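Local structure of glucose-1-phosphate uridylyltransferase (Sphingomonas elodea, 2UX8) at residues C[169-174]-C[209-214]. The protein probably catalyses the formation of UDP-glucose and diphosphate from UTP and alpha-D-glucose 1-phosphate. Numbering follows the deposited sequence.
Sequences EEVPDD and NLSVIG. With G1P (1-O-phosphono-alpha-D-glucopyranose), chain K.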
loop_
_atom_site.group_PDB
_atom_site.type_symbol
_atom_site.label_atom_id
_atom_site.label_comp_id
_atom_site.label_asym_id
_atom_site.label_seq_id
_atom_site.Cartn_x
_atom_site.Cartn_y
_atom_site.Cartn_z
ATOM N N GLU C 169 -10.540 21.296 30.362
ATOM C CA GLU C 169 -9.911 22.569 30.067
ATOM C C GLU C 169 -10.948 23.676 29.879
ATOM O O GLU C 169 -11.919 23.512 29.136
ATOM C CB GLU C 169 -9.069 22.400 28.801
ATOM C CG GLU C 169 -8.254 23.590 28.358
ATOM C CD GLU C 169 -7.496 23.286 27.083
ATOM O OE1 GLU C 169 -6.790 22.250 27.055
ATOM O OE2 GLU C 169 -7.608 24.071 26.115
ATOM N N GLU C 170 -10.742 24.795 30.575
ATOM C CA GLU C 170 -11.636 25.948 30.481
ATOM C C GLU C 170 -11.544 26.516 29.074
ATOM O O GLU C 170 -10.454 26.783 28.572
ATOM C CB GLU C 170 -11.229 27.026 31.492
ATOM C CG GLU C 170 -11.701 26.782 32.913
ATOM C CD GLU C 170 -13.196 26.941 33.048
ATOM O OE1 GLU C 170 -13.707 28.025 32.699
ATOM O OE2 GLU C 170 -13.862 25.988 33.500
ATOM N N VAL C 171 -12.690 26.707 28.439
ATOM C CA VAL C 171 -12.711 27.232 27.086
ATOM C C VAL C 171 -13.606 28.464 26.999
ATOM O O VAL C 171 -14.557 28.605 27.764
ATOM C CB VAL C 171 -13.207 26.145 26.102
ATOM C CG1 VAL C 171 -14.647 26.388 25.711
ATOM C CG2 VAL C 171 -12.321 26.111 24.889
ATOM N N PRO C 172 -13.292 29.388 26.079
ATOM C CA PRO C 172 -14.093 30.605 25.912
ATOM C C PRO C 172 -15.566 30.308 25.631
ATOM O O PRO C 172 -15.912 29.244 25.114
ATOM C CB PRO C 172 -13.405 31.306 24.751
ATOM C CG PRO C 172 -11.969 30.969 24.997
ATOM C CD PRO C 172 -12.033 29.489 25.319
ATOM N N ASP C 173 -16.428 31.262 25.970
ATOM C CA ASP C 173 -17.867 31.111 25.780
ATOM C C ASP C 173 -18.304 30.812 24.343
ATOM O O ASP C 173 -19.168 29.963 24.122
ATOM C CB ASP C 173 -18.602 32.358 26.292
ATOM C CG ASP C 173 -18.572 32.478 27.809
ATOM O OD1 ASP C 173 -18.136 31.523 28.476
ATOM O OD2 ASP C 173 -18.991 33.524 28.343
ATOM N N ASP C 174 -17.717 31.499 23.369
ATOM C CA ASP C 174 -18.088 31.276 21.974
ATOM C C ASP C 174 -17.483 29.999 21.413
ATOM O O ASP C 174 -17.638 29.697 20.232
ATOM C CB ASP C 174 -17.686 32.475 21.095
ATOM C CG ASP C 174 -16.786 33.469 21.812
ATOM O OD1 ASP C 174 -16.957 33.672 23.027
ATOM O OD2 ASP C 174 -15.917 34.076 21.152
ATOM N N ASN C 209 -18.086 26.031 31.395
ATOM C CA ASN C 209 -17.038 26.259 30.417
ATOM C C ASN C 209 -16.004 25.141 30.290
ATOM O O ASN C 209 -15.282 25.093 29.294
ATOM C CB ASN C 209 -16.308 27.572 30.724
ATOM C CG ASN C 209 -17.114 28.796 30.338
ATOM O OD1 ASN C 209 -18.076 29.169 31.013
ATOM N ND2 ASN C 209 -16.726 29.427 29.237
ATOM N N LEU C 210 -15.912 24.244 31.272
ATOM C CA LEU C 210 -14.905 23.194 31.151
ATOM C C LEU C 210 -15.347 22.073 30.217
ATOM O O LEU C 210 -16.288 21.323 30.486
ATOM C CB LEU C 210 -14.471 22.646 32.519
ATOM C CG LEU C 210 -15.286 21.629 33.299
ATOM C CD1 LEU C 210 -14.411 21.050 34.394
ATOM C CD2 LEU C 210 -16.529 22.280 33.875
ATOM N N SER C 211 -14.639 21.996 29.096
ATOM C CA SER C 211 -14.902 21.028 28.049
ATOM C C SER C 211 -14.085 19.753 28.193
ATOM O O SER C 211 -13.172 19.669 29.013
ATOM C CB SER C 211 -14.604 21.671 26.699
ATOM O OG SER C 211 -13.302 22.237 26.706
ATOM N N VAL C 212 -14.428 18.765 27.377
ATOM C CA VAL C 212 -13.743 17.481 27.378
ATOM C C VAL C 212 -12.631 17.533 26.334
ATOM O O VAL C 212 -12.854 17.982 25.217
ATOM C CB VAL C 212 -14.723 16.334 27.025
ATOM C CG1 VAL C 212 -14.026 14.989 27.129
ATOM C CG2 VAL C 212 -15.921 16.372 27.956
ATOM N N ILE C 213 -11.432 17.104 26.707
ATOM C CA ILE C 213 -10.311 17.097 25.778
ATOM C C ILE C 213 -10.016 15.644 25.417
ATOM O O ILE C 213 -10.341 14.742 26.178
ATOM C CB ILE C 213 -9.059 17.772 26.396
ATOM C CG1 ILE C 213 -9.370 19.238 26.714
ATOM C CG2 ILE C 213 -7.878 17.678 25.437
ATOM C CD1 ILE C 213 -9.960 20.013 25.564
ATOM N N GLY C 214 -9.403 15.427 24.260
ATOM C CA GLY C 214 -9.112 14.083 23.783
ATOM C C GLY C 214 -8.203 13.138 24.550
ATOM O O GLY C 214 -7.318 12.505 23.969
HETATM C C1 G1P K . -14.818 14.697 20.678
HETATM C C2 G1P K . -15.823 14.513 21.833
HETATM C C3 G1P K . -16.068 15.881 22.493
HETATM C C4 G1P K . -14.735 16.383 23.039
HETATM C C5 G1P K . -13.750 16.519 21.856
HETATM C C6 G1P K . -12.392 17.006 22.386
HETATM O O1 G1P K . -15.398 15.574 19.686
HETATM O O2 G1P K . -17.046 14.001 21.307
HETATM O O3 G1P K . -16.990 15.735 23.565
HETATM O O4 G1P K . -14.934 17.653 23.660
HETATM O O5 G1P K . -13.561 15.228 21.210
HETATM O O6 G1P K . -11.454 17.134 21.314
HETATM P P G1P K . -14.453 15.640 18.367
HETATM O O1P G1P K . -14.243 14.283 17.803
HETATM O O2P G1P K . -15.144 16.590 17.279
HETATM O O3P G1P K . -13.022 16.280 18.744
#
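Asn209 spends both N-H groups of its amide on the loop 171-173: ND2 gives one to Val171 O at 2.7 Å and the other to Asp173 OD1 at 2.6 Å. Both acceptors lie in the amide plane and both bonds are almost straight, which fixes the rotation of the amide although the Asp173 carboxylate is turned 41° from it. CG of Asn209 stands anti to its carbonyl carbon (chi1 -75°), carrying the amide across to the loop. Val171 N returns a bond to Asn209 O, so Val171 is held through both its backbone N and O. An alanine in place of Asn209 would probably leave Val171 O and the Asp173 carboxylate without this shared donor and let the loop shift.

The closely packed part is the antiparallel hydrogen-bonded pair Glu169-Ser211, with Ser211 and Ile213 buried. Glu169 O accepts hydrogen bonds from Ser211 N (3.1 Å) and from Ser211 OG, which lies in the carbonyl plane; the return bond from Glu169 N is weak. On the face that carries Glu169 and Ser211, Glu169 CB packs 3.8 Å from Ile213 CG1. Apart from the Asn209 amide bonds, the solvent side is looser: exposed Glu170, in a non-hydrogen-bonded pair with buried Leu210, bends at chi2 and merely touches Asn209 CB with OE1 (3.3 Å).

Beyond the pair, Val212 O accepts a hydrogen bond from O4 of glucose 1-phosphate at 2.6 Å, placing this strand at the sugar pocket of the GT-A-type nucleotidyltransferase fold. Strand 210-213 runs antiparallel to strand 164-170; Leu210 also bonds through its backbone to Ile182 of strand 181-188, and Val212 to Gly180 just ahead of it.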